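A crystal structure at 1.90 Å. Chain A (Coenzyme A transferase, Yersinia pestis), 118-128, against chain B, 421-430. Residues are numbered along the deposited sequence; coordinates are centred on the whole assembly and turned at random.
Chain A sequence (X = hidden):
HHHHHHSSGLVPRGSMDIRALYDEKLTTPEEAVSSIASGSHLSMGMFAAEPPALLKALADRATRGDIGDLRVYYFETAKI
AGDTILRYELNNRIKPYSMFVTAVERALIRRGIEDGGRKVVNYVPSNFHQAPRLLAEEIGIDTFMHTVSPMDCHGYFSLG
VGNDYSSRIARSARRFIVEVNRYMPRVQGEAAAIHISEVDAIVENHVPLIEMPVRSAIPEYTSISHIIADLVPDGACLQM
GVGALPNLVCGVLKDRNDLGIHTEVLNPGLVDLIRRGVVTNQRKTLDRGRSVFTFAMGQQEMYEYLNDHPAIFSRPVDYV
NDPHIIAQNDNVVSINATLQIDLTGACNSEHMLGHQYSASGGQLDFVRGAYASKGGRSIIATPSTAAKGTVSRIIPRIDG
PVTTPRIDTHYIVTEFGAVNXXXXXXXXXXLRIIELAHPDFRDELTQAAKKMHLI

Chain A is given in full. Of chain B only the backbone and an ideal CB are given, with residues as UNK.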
# COMPACT_ATOMS: atom_id res chain seq x y z
N ARG A 118 -2.58 7.43 32.12
CA ARG A 118 -2.14 6.05 31.95
C ARG A 118 -2.35 5.48 30.55
O ARG A 118 -3.36 5.76 29.90
CB ARG A 118 -2.88 5.15 32.94
CG ARG A 118 -2.15 4.88 34.24
CD ARG A 118 -3.00 4.01 35.16
NE ARG A 118 -3.05 2.62 34.71
CZ ARG A 118 -4.11 1.84 34.82
NH1 ARG A 118 -5.23 2.30 35.35
NH2 ARG A 118 -4.06 0.59 34.38
N LYS A 119 -1.41 4.65 30.09
CA LYS A 119 -1.52 3.95 28.83
C LYS A 119 -2.13 2.61 29.19
O LYS A 119 -1.57 1.88 30.01
CB LYS A 119 -0.16 3.76 28.17
CG LYS A 119 -0.23 3.18 26.76
CD LYS A 119 1.14 3.06 26.13
CE LYS A 119 1.15 3.63 24.73
NZ LYS A 119 0.25 2.87 23.82
N VAL A 120 -3.29 2.29 28.62
CA VAL A 120 -4.01 1.09 29.02
C VAL A 120 -4.35 0.19 27.82
O VAL A 120 -4.76 -0.95 28.00
CB VAL A 120 -5.28 1.44 29.81
CG1 VAL A 120 -4.90 2.12 31.12
CG2 VAL A 120 -6.18 2.34 28.99
N VAL A 121 -4.19 0.73 26.62
CA VAL A 121 -4.30 -0.04 25.39
C VAL A 121 -2.97 0.03 24.66
O VAL A 121 -2.40 1.11 24.49
CB VAL A 121 -5.42 0.49 24.48
CG1 VAL A 121 -5.34 -0.15 23.08
CG2 VAL A 121 -6.80 0.28 25.14
N ASN A 122 -2.46 -1.12 24.24
CA ASN A 122 -1.20 -1.14 23.51
C ASN A 122 -1.40 -1.53 22.06
O ASN A 122 -1.30 -2.70 21.70
CB ASN A 122 -0.20 -2.08 24.18
CG ASN A 122 1.20 -1.49 24.23
OD1 ASN A 122 1.72 -1.01 23.21
ND2 ASN A 122 1.79 -1.49 25.41
N TYR A 123 -1.71 -0.54 21.24
CA TYR A 123 -1.92 -0.76 19.82
C TYR A 123 -0.71 -1.44 19.17
O TYR A 123 0.43 -1.02 19.37
CB TYR A 123 -2.20 0.57 19.13
CG TYR A 123 -2.34 0.49 17.62
CD1 TYR A 123 -3.40 -0.20 17.03
CD2 TYR A 123 -1.44 1.12 16.79
CE1 TYR A 123 -3.53 -0.28 15.65
CE2 TYR A 123 -1.56 1.06 15.40
CZ TYR A 123 -2.61 0.36 14.84
OH TYR A 123 -2.73 0.31 13.47
N VAL A 124 -0.97 -2.49 18.40
CA VAL A 124 0.06 -3.20 17.64
C VAL A 124 -0.16 -2.88 16.16
O VAL A 124 -1.12 -3.37 15.56
CB VAL A 124 -0.04 -4.72 17.84
CG1 VAL A 124 1.05 -5.46 17.05
CG2 VAL A 124 0.02 -5.07 19.34
N PRO A 125 0.70 -2.04 15.58
CA PRO A 125 0.44 -1.67 14.18
C PRO A 125 0.61 -2.87 13.26
O PRO A 125 1.55 -3.66 13.42
CB PRO A 125 1.51 -0.61 13.89
CG PRO A 125 1.95 -0.10 15.27
CD PRO A 125 1.86 -1.32 16.15
N SER A 126 -0.29 -3.02 12.29
CA SER A 126 -0.18 -4.13 11.35
C SER A 126 -1.09 -3.89 10.16
O SER A 126 -1.91 -2.98 10.18
CB SER A 126 -0.58 -5.45 12.02
OG SER A 126 -2.00 -5.54 12.13
N ASN A 127 -0.93 -4.73 9.14
CA ASN A 127 -1.95 -4.90 8.12
C ASN A 127 -2.83 -6.12 8.44
O ASN A 127 -2.33 -7.22 8.69
CB ASN A 127 -1.33 -5.10 6.75
CG ASN A 127 -0.59 -3.89 6.28
OD1 ASN A 127 -1.20 -2.89 5.93
ND2 ASN A 127 0.73 -3.96 6.27
N PHE A 128 -4.14 -5.92 8.43
CA PHE A 128 -5.06 -7.02 8.70
C PHE A 128 -4.75 -8.19 7.75
O PHE A 128 -4.80 -9.35 8.15
CB PHE A 128 -6.51 -6.54 8.57
CG PHE A 128 -7.56 -7.60 8.83
CD1 PHE A 128 -7.49 -8.42 9.94
CD2 PHE A 128 -8.65 -7.73 7.96
CE1 PHE A 128 -8.47 -9.39 10.18
CE2 PHE A 128 -9.65 -8.68 8.18
CZ PHE A 128 -9.56 -9.52 9.30
N UNK B 421 10.49 -4.18 13.23
CA UNK B 421 9.32 -3.59 13.86
C UNK B 421 8.07 -4.45 13.79
O UNK B 421 7.11 -4.22 14.53
CB UNK B 421 9.03 -2.23 13.22
N UNK B 422 8.05 -5.43 12.89
CA UNK B 422 6.85 -6.23 12.68
C UNK B 422 6.41 -6.98 13.94
O UNK B 422 7.15 -7.80 14.47
CB UNK B 422 7.09 -7.23 11.54
N UNK B 423 5.20 -6.72 14.39
CA UNK B 423 4.66 -7.44 15.53
C UNK B 423 4.92 -6.74 16.85
O UNK B 423 4.35 -7.13 17.88
CB UNK B 423 5.25 -8.85 15.58
N UNK B 424 5.77 -5.72 16.84
CA UNK B 424 6.01 -4.91 18.04
C UNK B 424 4.86 -3.95 18.31
O UNK B 424 4.28 -3.38 17.39
CB UNK B 424 7.32 -4.12 17.90
N UNK B 425 4.54 -3.76 19.59
CA UNK B 425 3.51 -2.82 19.99
C UNK B 425 4.05 -1.40 19.86
O UNK B 425 5.25 -1.19 19.67
CB UNK B 425 3.04 -3.10 21.42
N UNK B 426 3.17 -0.41 19.99
CA UNK B 426 3.61 0.97 19.89
C UNK B 426 4.60 1.33 21.01
O UNK B 426 5.53 2.08 20.79
CB UNK B 426 2.40 1.91 19.93
N UNK B 427 4.42 0.76 22.20
CA UNK B 427 5.41 0.98 23.26
C UNK B 427 6.76 0.33 22.91
O UNK B 427 7.81 0.96 23.02
CB UNK B 427 4.89 0.43 24.59
N UNK B 428 6.71 -0.94 22.51
CA UNK B 428 7.92 -1.67 22.15
C UNK B 428 8.65 -0.97 21.01
O UNK B 428 9.87 -0.86 21.01
CB UNK B 428 7.58 -3.11 21.76
N UNK B 429 7.89 -0.48 20.03
CA UNK B 429 8.48 0.25 18.91
C UNK B 429 9.20 1.51 19.36
O UNK B 429 10.35 1.73 18.98
CB UNK B 429 7.40 0.61 17.89
N UNK B 430 8.52 2.36 20.13
CA UNK B 430 9.12 3.63 20.53
C UNK B 430 10.42 3.40 21.31
O UNK B 430 11.42 4.10 21.09
CB UNK B 430 8.13 4.44 21.37

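Position 421 opens a tight turn, with its ideal CB more than 5.5 Å from chain A. The contact sets no demand, and many side chains would serve. It is B:Leu421, which touches nothing in the facing stretch.

At 422 CA-to-CB points away, so a short side chain would never meet chain A; a long flexible one could fold back toward the polar end of A:Asn127. B:Lys422 does so: its NZ comes within 4.1 Å of A:Asn127 ND2, and a water takes a bond from A:Asn127 N at 3.2 Å and a weak one from B:Lys422 NZ at 3.4 Å.

Position 423 decides itself by backbone. Phi is 93° and psi -11°, the third place of a type II turn, where a CB would jam against the carbonyl O of the residue before. Glycine is called for, and B:Gly423 is found. Its O lies 3.8 Å from A:Val124 CG1.

At 424 CA-to-CB again points away, so chain A hardly restricts the choice. B:Leu424 contributes through its backbone: its O sits 3.4 Å from A:Pro125 CD.

Position 425 is tighter. Its ideal CB is 3.1 Å from A:Asn122 OD1, and the helix starts at the next residue, leaving early amide hydrogens unpaired. A small side chain with an acceptor suits both facts: serine, threonine, aspartate or asparagine, though a negative charge would sit poorly beside that OD1. B:Ser425 caps the helix, its OG accepting from the backbone N of position 428 at 3.1 Å.

Position 426 points toward chain A, and its backbone N donates to A:Tyr123 O at 2.9 Å, the shortest hydrogen bond between the stretches and a bond any residue but proline could make. The ideal CB stands 3.6 Å from A:Tyr123 O and 4.5 Å from A:Lys119 NZ. With so little room and a lysine amine nearby, a small residue fits, preferably one with an acceptor: serine, perhaps threonine, with alanine possible but offering the amine no acceptor from this side. B:Ser426 accepts a weak bond from A:Lys119 NZ to its OG at 3.3 Å.

Position 427 also points toward chain A, with its CB 3.7 Å from A:Asn122 ND2, a donor, and 4.8 Å from A:Lys119 CD, an aliphatic surface. Threonine, serine or a short acid could answer the amide. B:Thr427 takes a weak bond from A:Asn122 ND2 to OG1 at 3.4 Å, while its own N donates weakly to A:Asn122 OD1, also at 3.4 Å, so one carboxamide is read at both ends.

From 428 CA-to-CB runs sideways and chain A asks nothing; an acceptor reaching back to the helix start would help, as B:Glu428 does. B:Ser425 N donates to B:Glu428 OE1 at 2.9 Å, closing a reciprocal capping pair.

Position 429 points toward chain A, but its CB is beyond 5.5 Å, so only a long side chain arrives. The ring of A:Pro125 offers a nonpolar surface with its carbonyl O close by; arginine, lysine, glutamine or methionine would suit, a polar end being useful near the carbonyl. B:Arg429 lays one guanidinium face over A:Pro125 CG, 3.8 Å from NE, and its NH2 donates at 3.0 Å to a water in contact with A:Pro125 O.

Position 430 is out of reach and unconstrained here; it is B:Ala430.

Chain B (421-430) LKGLSSTERA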
# COMPACT_ATOMS: atom_id res chain seq x y z
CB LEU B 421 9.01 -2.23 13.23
CG LEU B 421 10.09 -1.15 13.38
CD1 LEU B 421 9.71 0.06 12.60
CD2 LEU B 421 10.28 -0.78 14.85
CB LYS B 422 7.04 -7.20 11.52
CG LYS B 422 7.10 -6.53 10.15
CD LYS B 422 5.71 -6.04 9.70
CE LYS B 422 5.75 -5.54 8.25
NZ LYS B 422 4.41 -5.10 7.80
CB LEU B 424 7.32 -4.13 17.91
CG LEU B 424 8.59 -4.97 17.78
CD1 LEU B 424 9.83 -4.07 17.92
CD2 LEU B 424 8.61 -6.06 18.83
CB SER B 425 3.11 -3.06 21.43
OG SER B 425 4.16 -2.66 22.31
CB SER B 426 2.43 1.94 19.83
OG SER B 426 1.64 1.87 21.00
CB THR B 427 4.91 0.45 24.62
OG1 THR B 427 3.76 1.21 25.02
CG2 THR B 427 6.00 0.60 25.68
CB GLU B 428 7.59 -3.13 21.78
CG GLU B 428 7.11 -4.00 22.96
CD GLU B 428 6.55 -5.38 22.54
OE1 GLU B 428 5.83 -5.46 21.53
OE2 GLU B 428 6.83 -6.39 23.22
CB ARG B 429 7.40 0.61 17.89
CG ARG B 429 6.90 -0.59 17.09
CD ARG B 429 5.90 -0.15 16.01
NE ARG B 429 5.56 -1.27 15.14
CZ ARG B 429 5.43 -1.18 13.82
NH1 ARG B 429 5.60 -0.01 13.23
NH2 ARG B 429 5.12 -2.26 13.11
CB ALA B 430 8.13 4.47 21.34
O HOH W 1 3.73 -4.26 14.80
O HOH W 2 1.75 -6.40 9.43
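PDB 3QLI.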